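Local coordinates for endo-1,3-beta-glucanase (Streptomyces sioyaensis, PDB 3DGT), which probably hydrolyses internal 1,3-beta-linkages of beta-glucans, this chain being the family 16 catalytic domain of a longer protein, at residues Leu106-Val111 with Thr185-Phe190; Gln135-Val140 with Gly162-Gly167; Gly141-Met146 with Ala157-Gly162; Leu240-Gly245 with His264-Asp269. All coordinates share one frame; numbering follows the deposited sequence.

Following the chain from the N terminus, residues 106-111 come first and meet 185-190, so interaction 1 closes a long loop around interactions 2 and 3. Inside it, 135-140 meets 162-167, and nested again within that loop 141-146 pairs with 157-162; the two inner contacts share Gly162, and nothing crosses. Interaction 4, between 240-245 and 264-269, follows in series. Interaction 1 ties the end of strand 99-107 to the approach of strand 191-198, interaction 3 pairs two strands, interaction 2 joins the loop before strand 142-144 to the loop after strand 155-160, and interaction 4 packs strands through the interior. Met146 of interaction 3 touches Met108 of interaction 1 and Met266 of interaction 4.

Interaction 1 of 4, residues Leu106-Val111 with Thr185-Phe190; sequences LQMPNV and TCQSGF. Unlike the reference sequence in segment 185-190: Gln187 (reference His), Phe190 (reference Leu).
At the end of strand 99-107, in the jelly-roll sandwich of this family 16 domain, Gln107 and Met108 meet the turn that leads into the neighbouring antiparallel strand 191-198. The turn offers its backbone oxygens. Met108 N donates to Cys186 O (3.2 Å), and Gln107 reaches further along: with CG anti to the backbone N (chi1 179°) and the chain extended, its NE2 bonds Gln187 O at 2.8 Å, the acceptor lying close to the plane of the amide and the N-H nearly straight at 163°. The same Gln187 O sits over the flat amide of Asn110, 3.2 Å from CG. A water bridges the strand end and the turn, 2.7 Å from Leu106 O and 2.8 Å from Cys186 O; a second links Pro109 O to Gln187 NE2, which also bonds Leu152 O.

On the buried side the thioether of Met108 packs against Cys186, which is disulfide-bonded to Cys181, with Met108 SD 3.4 Å from Cys186 CB. Gln187 CG, anti to its carbonyl carbon, rests 3.4 Å from Pro109 O, and the bend at chi2 turns the amide so that NE2 comes near Met108 SD. At the other end the Phe190 ring leans on the backbone of Leu106 and Gln107, with Leu106 CA at its edge, in the ring plane, and touches Asp269 of the magnesium site. Gln187 and Phe190 both differ from the reference sequence.

The polar grip is thus mostly side chain or water to backbone carbonyl, with only one backbone-to-backbone bond; the turn is held by its oxygens, while Met108 and Cys186 pack apolar groups on the buried side.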
# COMPACT_ATOMS: atom_id res chain seq x y z
N LEU A 106 8.35 1.82 -7.02
CA LEU A 106 7.80 3.16 -6.90
C LEU A 106 8.80 4.14 -6.29
O LEU A 106 9.73 3.75 -5.56
CB LEU A 106 6.49 3.15 -6.09
CG LEU A 106 6.55 2.69 -4.62
CD1 LEU A 106 6.86 3.87 -3.69
CD2 LEU A 106 5.25 2.01 -4.20
N GLN A 107 8.56 5.42 -6.59
CA GLN A 107 9.24 6.53 -5.95
C GLN A 107 8.23 7.18 -5.02
O GLN A 107 7.14 7.55 -5.45
CB GLN A 107 9.68 7.55 -7.00
CG GLN A 107 10.38 8.78 -6.43
CD GLN A 107 10.68 9.84 -7.47
OE1 GLN A 107 10.14 9.80 -8.58
NE2 GLN A 107 11.55 10.78 -7.12
N MET A 108 8.60 7.34 -3.76
CA MET A 108 7.75 8.09 -2.83
C MET A 108 7.72 9.57 -3.22
O MET A 108 8.68 10.07 -3.81
CB MET A 108 8.27 7.94 -1.41
CG MET A 108 8.18 6.54 -0.85
SD MET A 108 8.77 6.56 0.83
CE MET A 108 8.88 4.80 1.21
N PRO A 109 6.62 10.27 -2.90
CA PRO A 109 6.56 11.69 -3.26
C PRO A 109 7.84 12.42 -2.90
O PRO A 109 8.30 12.38 -1.76
CB PRO A 109 5.37 12.19 -2.44
CG PRO A 109 4.47 11.01 -2.37
CD PRO A 109 5.39 9.82 -2.22
N ASN A 110 8.43 13.09 -3.89
CA ASN A 110 9.75 13.68 -3.71
C ASN A 110 9.68 15.07 -3.11
O ASN A 110 9.76 16.09 -3.80
CB ASN A 110 10.53 13.68 -5.02
CG ASN A 110 11.99 14.03 -4.83
OD1 ASN A 110 12.45 14.27 -3.72
ND2 ASN A 110 12.72 14.03 -5.93
N VAL A 111 9.51 15.06 -1.79
CA VAL A 111 9.34 16.27 -1.00
C VAL A 111 9.78 15.94 0.43
O VAL A 111 9.54 14.84 0.92
CB VAL A 111 7.86 16.77 -1.08
CG1 VAL A 111 6.88 15.73 -0.55
CG2 VAL A 111 7.69 18.11 -0.36
N THR A 185 17.76 7.55 -1.19
CA THR A 185 16.55 7.78 -0.39
C THR A 185 15.31 7.27 -1.10
O THR A 185 15.27 7.22 -2.33
CB THR A 185 16.31 9.26 -0.04
OG1 THR A 185 15.90 9.98 -1.22
CG2 THR A 185 17.55 9.88 0.60
N CYS A 186 14.29 6.93 -0.32
CA CYS A 186 13.02 6.49 -0.88
C CYS A 186 12.38 7.55 -1.77
O CYS A 186 11.64 7.22 -2.71
CB CYS A 186 12.05 6.11 0.25
SG CYS A 186 12.70 4.94 1.48
N GLN A 187 12.66 8.82 -1.48
CA GLN A 187 12.08 9.96 -2.20
C GLN A 187 12.80 10.27 -3.51
O GLN A 187 12.21 10.88 -4.42
CB GLN A 187 12.14 11.20 -1.30
CG GLN A 187 11.08 11.24 -0.21
CD GLN A 187 11.31 10.20 0.87
OE1 GLN A 187 12.46 9.84 1.17
NE2 GLN A 187 10.23 9.72 1.47
N SER A 188 14.06 9.87 -3.60
CA SER A 188 14.91 10.28 -4.72
C SER A 188 14.62 9.60 -6.05
O SER A 188 14.94 10.15 -7.11
CB SER A 188 16.38 10.06 -4.36
OG SER A 188 16.71 8.68 -4.30
N GLY A 189 14.01 8.41 -6.00
CA GLY A 189 13.81 7.61 -7.20
C GLY A 189 13.16 6.29 -6.85
O GLY A 189 12.60 6.12 -5.76
N PHE A 190 13.23 5.35 -7.80
CA PHE A 190 12.55 4.08 -7.65
C PHE A 190 13.19 3.16 -6.63
O PHE A 190 14.41 3.09 -6.52
CB PHE A 190 12.47 3.35 -9.00
CG PHE A 190 11.56 4.02 -9.98
CD1 PHE A 190 10.19 4.07 -9.77
CD2 PHE A 190 12.07 4.58 -11.15
CE1 PHE A 190 9.34 4.69 -10.69
CE2 PHE A 190 11.24 5.18 -12.08
CZ PHE A 190 9.87 5.24 -11.85
O HOH W 1 10.73 4.65 -3.21
O HOH W 2 7.59 10.89 0.47

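Interaction 2 of 4, residues Gln135-Val140 with Gly162-Gly167; sequences QNWPGV and GTSPGG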
# COMPACT_ATOMS: atom_id res chain seq x y z
N GLN A 135 -16.28 -3.35 7.70
CA GLN A 135 -16.50 -3.32 9.15
C GLN A 135 -15.75 -4.42 9.89
O GLN A 135 -16.03 -4.68 11.07
CB GLN A 135 -17.99 -3.43 9.46
CG GLN A 135 -18.85 -2.34 8.80
CD GLN A 135 -18.64 -0.95 9.39
OE1 GLN A 135 -18.00 -0.78 10.43
NE2 GLN A 135 -19.20 0.06 8.73
N ASN A 136 -14.81 -5.06 9.21
CA ASN A 136 -14.11 -6.23 9.76
C ASN A 136 -12.60 -6.06 9.88
O ASN A 136 -11.85 -7.04 9.84
CB ASN A 136 -14.48 -7.51 8.98
CG ASN A 136 -14.38 -7.33 7.46
OD1 ASN A 136 -13.89 -6.32 6.97
ND2 ASN A 136 -14.85 -8.33 6.71
N TRP A 137 -12.15 -4.82 10.07
CA TRP A 137 -10.75 -4.51 10.37
C TRP A 137 -10.52 -4.56 11.88
O TRP A 137 -11.34 -4.05 12.64
CB TRP A 137 -10.40 -3.11 9.85
CG TRP A 137 -8.93 -2.80 9.86
CD1 TRP A 137 -8.05 -2.96 8.82
CD2 TRP A 137 -8.15 -2.30 10.96
NE1 TRP A 137 -6.78 -2.59 9.20
CE2 TRP A 137 -6.81 -2.19 10.51
CE3 TRP A 137 -8.45 -1.94 12.28
CZ2 TRP A 137 -5.78 -1.72 11.33
CZ3 TRP A 137 -7.42 -1.48 13.10
CH2 TRP A 137 -6.11 -1.38 12.62
N PRO A 138 -9.37 -5.11 12.34
CA PRO A 138 -8.25 -5.69 11.59
C PRO A 138 -8.34 -7.19 11.38
O PRO A 138 -7.44 -7.77 10.79
CB PRO A 138 -7.07 -5.38 12.50
CG PRO A 138 -7.65 -5.58 13.88
CD PRO A 138 -9.09 -5.12 13.79
N GLY A 139 -9.42 -7.82 11.84
CA GLY A 139 -9.50 -9.28 11.83
C GLY A 139 -9.36 -9.88 10.44
O GLY A 139 -8.85 -10.99 10.28
N VAL A 140 -9.81 -9.14 9.43
CA VAL A 140 -9.80 -9.62 8.04
C VAL A 140 -8.39 -9.67 7.44
O VAL A 140 -8.17 -10.33 6.41
CB VAL A 140 -10.73 -8.72 7.18
CG1 VAL A 140 -10.12 -7.34 6.95
CG2 VAL A 140 -11.07 -9.39 5.85
N GLY A 162 -6.19 -9.73 14.03
CA GLY A 162 -6.71 -9.98 15.36
C GLY A 162 -7.77 -8.99 15.76
O GLY A 162 -8.76 -8.80 15.04
N THR A 163 -7.57 -8.37 16.92
CA THR A 163 -8.49 -7.37 17.45
C THR A 163 -7.76 -6.05 17.69
O THR A 163 -6.53 -6.02 17.74
CB THR A 163 -9.10 -7.84 18.78
OG1 THR A 163 -8.06 -8.26 19.66
CG2 THR A 163 -10.08 -8.99 18.55
N SER A 164 -8.52 -4.97 17.81
CA SER A 164 -7.94 -3.66 18.09
C SER A 164 -8.81 -2.97 19.13
O SER A 164 -10.02 -3.10 19.07
CB SER A 164 -7.91 -2.82 16.81
OG SER A 164 -7.11 -1.65 16.98
N PRO A 165 -8.19 -2.26 20.10
CA PRO A 165 -6.75 -2.14 20.29
C PRO A 165 -6.16 -3.41 20.90
O PRO A 165 -6.88 -4.23 21.46
CB PRO A 165 -6.63 -0.98 21.28
CG PRO A 165 -7.87 -1.09 22.10
CD PRO A 165 -8.94 -1.51 21.12
N GLY A 166 -4.84 -3.56 20.78
CA GLY A 166 -4.14 -4.68 21.40
C GLY A 166 -4.22 -5.97 20.61
O GLY A 166 -4.03 -5.97 19.39
N GLY A 167 -4.52 -7.07 21.29
CA GLY A 167 -4.55 -8.38 20.66
C GLY A 167 -3.15 -8.82 20.25
O GLY A 167 -2.17 -8.13 20.51
O HOH W 3 -7.28 -11.86 12.36
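Pro138, Gly162 and Ser164 carry most of this contact, where the loop between strands 119-127 and 142-144 meets the loop after strand 155-160 at the surface of the jelly-roll domain. The peptide bond before Pro138 is cis, and this folds the proline back over its predecessor: Pro138 CB lies over the centre of the Trp137 ring system, 3.5 Å above its plane. The other end of the pyrrolidine ring points across to the second loop. Pro138 CG rests 3.6 Å from Gly162 O and 3.8 Å from Thr163 C, while Pro138 CD packs on Ser164 CB at 4.0 Å.

Gly162 has a positive phi (77°), a backbone shape that glycine accepts readily; Gly162 O lies 3.3 Å from Gly139 CA. Ser164 comes in at the rim of the indole: its OG, anti to the backbone N (chi1 -168°), lies near the plane of the Trp137 ring, 3.9 Å from CZ3. The indole NE1 has its partner elsewhere, in Glu142 OE1, so the ring that Ser164 meets is also bonded to strand 142-144. An alanine at Pro138 would lack CG and CD, which would probably leave a gap against Gly162 O and Ser164 CB and remove much of the preference for the cis peptide that sets CB over the indole.

Direct polar bonds play no part between the loops; a water makes the link instead, 2.7 Å from Gly139 O and 2.9 Å from Gly162 N.

Interaction 3 of 4, residues Gly141-Met146 with Ala157-Gly162; sequences GELDIM and ATMHCG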
# COMPACT_ATOMS: atom_id res chain seq x y z
N GLY A 141 -7.45 -8.98 8.07
CA GLY A 141 -6.04 -8.96 7.64
C GLY A 141 -5.69 -7.81 6.72
O GLY A 141 -6.41 -7.52 5.75
N GLU A 142 -4.59 -7.15 7.05
CA GLU A 142 -4.03 -6.07 6.23
C GLU A 142 -2.53 -6.26 6.14
O GLU A 142 -1.86 -6.45 7.16
CB GLU A 142 -4.33 -4.70 6.82
CG GLU A 142 -3.73 -3.55 6.00
CD GLU A 142 -4.24 -2.19 6.42
OE1 GLU A 142 -5.38 -2.10 6.91
OE2 GLU A 142 -3.51 -1.20 6.22
N LEU A 143 -2.00 -6.23 4.92
CA LEU A 143 -0.57 -6.31 4.72
C LEU A 143 -0.09 -5.00 4.12
O LEU A 143 -0.37 -4.71 2.96
CB LEU A 143 -0.22 -7.49 3.81
CG LEU A 143 -0.76 -8.86 4.22
CD1 LEU A 143 -0.41 -9.92 3.18
CD2 LEU A 143 -0.26 -9.28 5.59
N ASP A 144 0.57 -4.20 4.94
CA ASP A 144 1.09 -2.92 4.49
C ASP A 144 2.50 -3.14 3.98
O ASP A 144 3.42 -3.35 4.76
CB ASP A 144 1.06 -1.91 5.63
CG ASP A 144 -0.35 -1.62 6.10
OD1 ASP A 144 -1.25 -1.47 5.24
OD2 ASP A 144 -0.56 -1.50 7.32
N ILE A 145 2.65 -3.12 2.65
CA ILE A 145 3.93 -3.47 2.02
C ILE A 145 4.89 -2.26 1.99
O ILE A 145 6.11 -2.41 2.14
CB ILE A 145 3.71 -4.04 0.60
CG1 ILE A 145 2.66 -5.16 0.64
CG2 ILE A 145 5.04 -4.53 -0.01
CD1 ILE A 145 2.27 -5.67 -0.75
N MET A 146 4.31 -1.08 1.79
CA MET A 146 5.04 0.17 1.94
C MET A 146 4.10 1.22 2.51
O MET A 146 3.02 1.44 1.97
CB MET A 146 5.61 0.64 0.59
CG MET A 146 6.41 1.97 0.63
SD MET A 146 5.46 3.52 0.88
CE MET A 146 4.42 3.51 -0.58
N ALA A 157 6.72 -1.47 6.91
CA ALA A 157 5.95 -2.64 6.46
C ALA A 157 5.34 -3.29 7.68
O ALA A 157 6.01 -3.44 8.70
CB ALA A 157 6.83 -3.62 5.73
N THR A 158 4.08 -3.68 7.57
CA THR A 158 3.30 -4.07 8.74
C THR A 158 2.22 -5.08 8.39
O THR A 158 1.57 -4.97 7.34
CB THR A 158 2.58 -2.83 9.34
OG1 THR A 158 3.51 -1.74 9.47
CG2 THR A 158 2.01 -3.15 10.70
N MET A 159 1.99 -6.05 9.29
CA MET A 159 0.77 -6.84 9.24
C MET A 159 -0.19 -6.43 10.35
O MET A 159 0.21 -6.34 11.52
CB MET A 159 1.04 -8.34 9.33
CG MET A 159 -0.24 -9.17 9.34
SD MET A 159 0.14 -10.91 9.16
CE MET A 159 -1.52 -11.61 9.13
N HIS A 160 -1.45 -6.22 9.98
CA HIS A 160 -2.52 -5.99 10.94
C HIS A 160 -3.43 -7.20 10.97
O HIS A 160 -3.68 -7.83 9.94
CB HIS A 160 -3.29 -4.72 10.58
CG HIS A 160 -2.50 -3.47 10.78
ND1 HIS A 160 -1.79 -2.84 9.78
CD2 HIS A 160 -2.30 -2.73 11.90
CE1 HIS A 160 -1.19 -1.77 10.28
NE2 HIS A 160 -1.49 -1.68 11.56
N CYS A 161 -3.93 -7.53 12.17
CA CYS A 161 -4.69 -8.75 12.40
C CYS A 161 -5.32 -8.75 13.79
O CYS A 161 -5.04 -7.87 14.62
CB CYS A 161 -3.80 -10.01 12.21
SG CYS A 161 -2.04 -9.84 12.69
N GLY A 162 -6.19 -9.73 14.03
CA GLY A 162 -6.71 -9.98 15.36
C GLY A 162 -7.77 -8.99 15.76
O GLY A 162 -8.76 -8.80 15.04
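The imidazole of His160 and the carboxylate of Asp144 meet edge-on: Asp144 OD2 lies in the ring plane, 3.1 Å from ND1 and 3.0 Å from CE1, with the two flat groups turned 67° apart. Glu142 approaches the same ring obliquely, and the Trp137 ring meets it at about 45°. NE2 is held from outside by Thr172 O. Asp144 CG stands beside the backbone N (chi1 -63°), which tips the carboxylate over toward His160; Glu142 OE2 is 2.5 Å from Asp144 OD1, while Glu142 OE1 is taken by Trp137. An alanine at Asp144 would probably leave the ND1-CE1 edge of His160 and Glu142 OE2 without their neighbour, and the histidine ring freer to turn.

Beneath these groups, strands 142-144 and 155-160 run antiparallel. Glu142 and His160 form one hydrogen-bonded pair; Asp144 and Thr158 form the next, its shorter bond running from Asp144 N to Thr158 O at 2.7 Å. Glu142, Asp144 and Glu147 fit the ExDxxE signature of family 16, whose two glutamates are the nucleophile and acid/base in relatives, and so probably here. Ile145 and Met146 both face Phe123 in a classic beta bulge, where the chain turns a corner.

On the opposite face Leu143 and Met159, a non-hydrogen-bonded pair, run alongside each other, Leu143 CD2 3.8 Å from Met159 CG, and Met159 goes on to touch helix 225-232.

Interaction 4 of 4, residues Leu240-Gly245 with His264-Asp269; sequences LNVAMG and HPMVVD. With MG (magnesium ion), chain B.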
# COMPACT_ATOMS: atom_id res chain seq x y z
N LEU A 240 -3.25 1.28 -3.85
CA LEU A 240 -2.24 2.35 -3.95
C LEU A 240 -2.91 3.67 -3.62
O LEU A 240 -3.99 3.97 -4.14
CB LEU A 240 -1.68 2.42 -5.38
CG LEU A 240 -0.79 1.27 -5.83
CD1 LEU A 240 -0.67 1.31 -7.35
CD2 LEU A 240 0.57 1.34 -5.20
N ASN A 241 -2.29 4.48 -2.76
CA ASN A 241 -2.84 5.79 -2.44
C ASN A 241 -1.80 6.75 -1.93
O ASN A 241 -0.70 6.35 -1.54
CB ASN A 241 -3.96 5.66 -1.39
CG ASN A 241 -3.45 5.14 -0.05
OD1 ASN A 241 -3.23 3.94 0.12
ND2 ASN A 241 -3.26 6.04 0.90
N VAL A 242 -2.15 8.03 -1.93
CA VAL A 242 -1.43 9.00 -1.11
C VAL A 242 -2.45 9.73 -0.24
O VAL A 242 -3.21 10.57 -0.70
CB VAL A 242 -0.56 9.99 -1.93
CG1 VAL A 242 0.23 10.87 -0.98
CG2 VAL A 242 0.39 9.25 -2.90
N ALA A 243 -2.48 9.36 1.03
CA ALA A 243 -3.31 10.06 2.00
C ALA A 243 -2.64 11.39 2.36
O ALA A 243 -1.43 11.53 2.22
CB ALA A 243 -3.54 9.20 3.25
N MET A 244 -3.44 12.35 2.83
CA MET A 244 -2.93 13.61 3.34
C MET A 244 -3.42 13.81 4.78
O MET A 244 -4.61 13.96 5.02
CB MET A 244 -3.42 14.78 2.47
CG MET A 244 -2.82 16.14 2.82
SD MET A 244 -1.02 16.14 2.78
CE MET A 244 -0.78 15.27 1.19
N GLY A 245 -2.47 13.80 5.72
CA GLY A 245 -2.79 13.95 7.14
C GLY A 245 -3.23 12.65 7.78
O GLY A 245 -2.98 11.56 7.25
N HIS A 264 3.38 16.76 -5.54
CA HIS A 264 4.47 15.77 -5.54
C HIS A 264 3.90 14.36 -5.63
O HIS A 264 3.40 13.85 -4.64
CB HIS A 264 5.35 15.94 -4.30
CG HIS A 264 5.99 17.28 -4.20
ND1 HIS A 264 7.11 17.61 -4.94
CD2 HIS A 264 5.67 18.38 -3.48
CE1 HIS A 264 7.46 18.86 -4.66
NE2 HIS A 264 6.61 19.34 -3.77
N PRO A 265 3.97 13.75 -6.83
CA PRO A 265 3.34 12.43 -6.98
C PRO A 265 4.11 11.27 -6.37
O PRO A 265 5.34 11.29 -6.32
CB PRO A 265 3.29 12.24 -8.50
CG PRO A 265 4.49 13.00 -9.00
CD PRO A 265 4.55 14.23 -8.10
N MET A 266 3.38 10.24 -5.94
CA MET A 266 3.98 8.92 -5.85
C MET A 266 4.01 8.40 -7.29
O MET A 266 3.02 8.48 -8.01
CB MET A 266 3.15 7.99 -4.98
CG MET A 266 3.73 6.57 -4.92
SD MET A 266 3.00 5.54 -3.63
CE MET A 266 1.32 5.37 -4.23
N VAL A 267 5.18 7.91 -7.70
CA VAL A 267 5.43 7.48 -9.07
C VAL A 267 5.59 5.96 -9.06
O VAL A 267 6.58 5.46 -8.52
CB VAL A 267 6.70 8.15 -9.64
CG1 VAL A 267 6.88 7.77 -11.10
CG2 VAL A 267 6.62 9.67 -9.51
N VAL A 268 4.64 5.24 -9.66
CA VAL A 268 4.62 3.78 -9.57
C VAL A 268 4.87 3.16 -10.94
O VAL A 268 4.04 3.26 -11.83
CB VAL A 268 3.26 3.27 -9.01
CG1 VAL A 268 3.31 1.75 -8.76
CG2 VAL A 268 2.88 4.04 -7.73
N ASP A 269 6.02 2.49 -11.09
CA ASP A 269 6.34 1.81 -12.35
C ASP A 269 5.44 0.61 -12.61
O ASP A 269 4.94 0.43 -13.72
CB ASP A 269 7.81 1.40 -12.34
CG ASP A 269 8.28 0.80 -13.65
OD1 ASP A 269 7.57 0.85 -14.68
OD2 ASP A 269 9.41 0.25 -13.64
MG MG B . 5.77 0.63 -15.63
O HOH W 4 6.55 0.61 -17.54
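Asp269 OD2 is gripped by two groups, a salt bridge from Arg105 NH1 and a hydrogen bond from Ser1 N, and its sister oxygen OD1 binds the magnesium ion at 2.0 Å. The backbone Asp269 O binds the same ion at 2.1 Å. With CG anti to the backbone N (chi1 -175°), the carboxylate swings round to the side of its own carbonyl, so one residue chelates the ion through two oxygens, O and OD1; Asp16 O, Gly66 O and a water at 2.1 Å are among the other ligands.

Further back along the strand, the side chains turn inward to meet strand 236-244. The two strand axes run antiparallel (174°) 8.9 Å apart, too far for backbone pairing, and the space between is filled by apolar groups. Val242 CG2 lies 3.7 Å from Met266 CB, the two side chains passing each other from opposing strands. Met266 bends at chi3 (66°), which lays its methyl CE against Asn241 O at 3.5 Å and beside Leu240 CD2 at 4.2 Å. The other branch of that leucine, CD1, touches Val268 CG1 at the same distance. The side chain of Asn241 points the other way, its OD1 bonded to Trp124 NE1.

Two layers meeting through interleaved aliphatic side chains, with a metal bound at one of the strands, is the make-up of the family 16 beta-jelly roll, in which a metal site on the sandwich is also known from relatives.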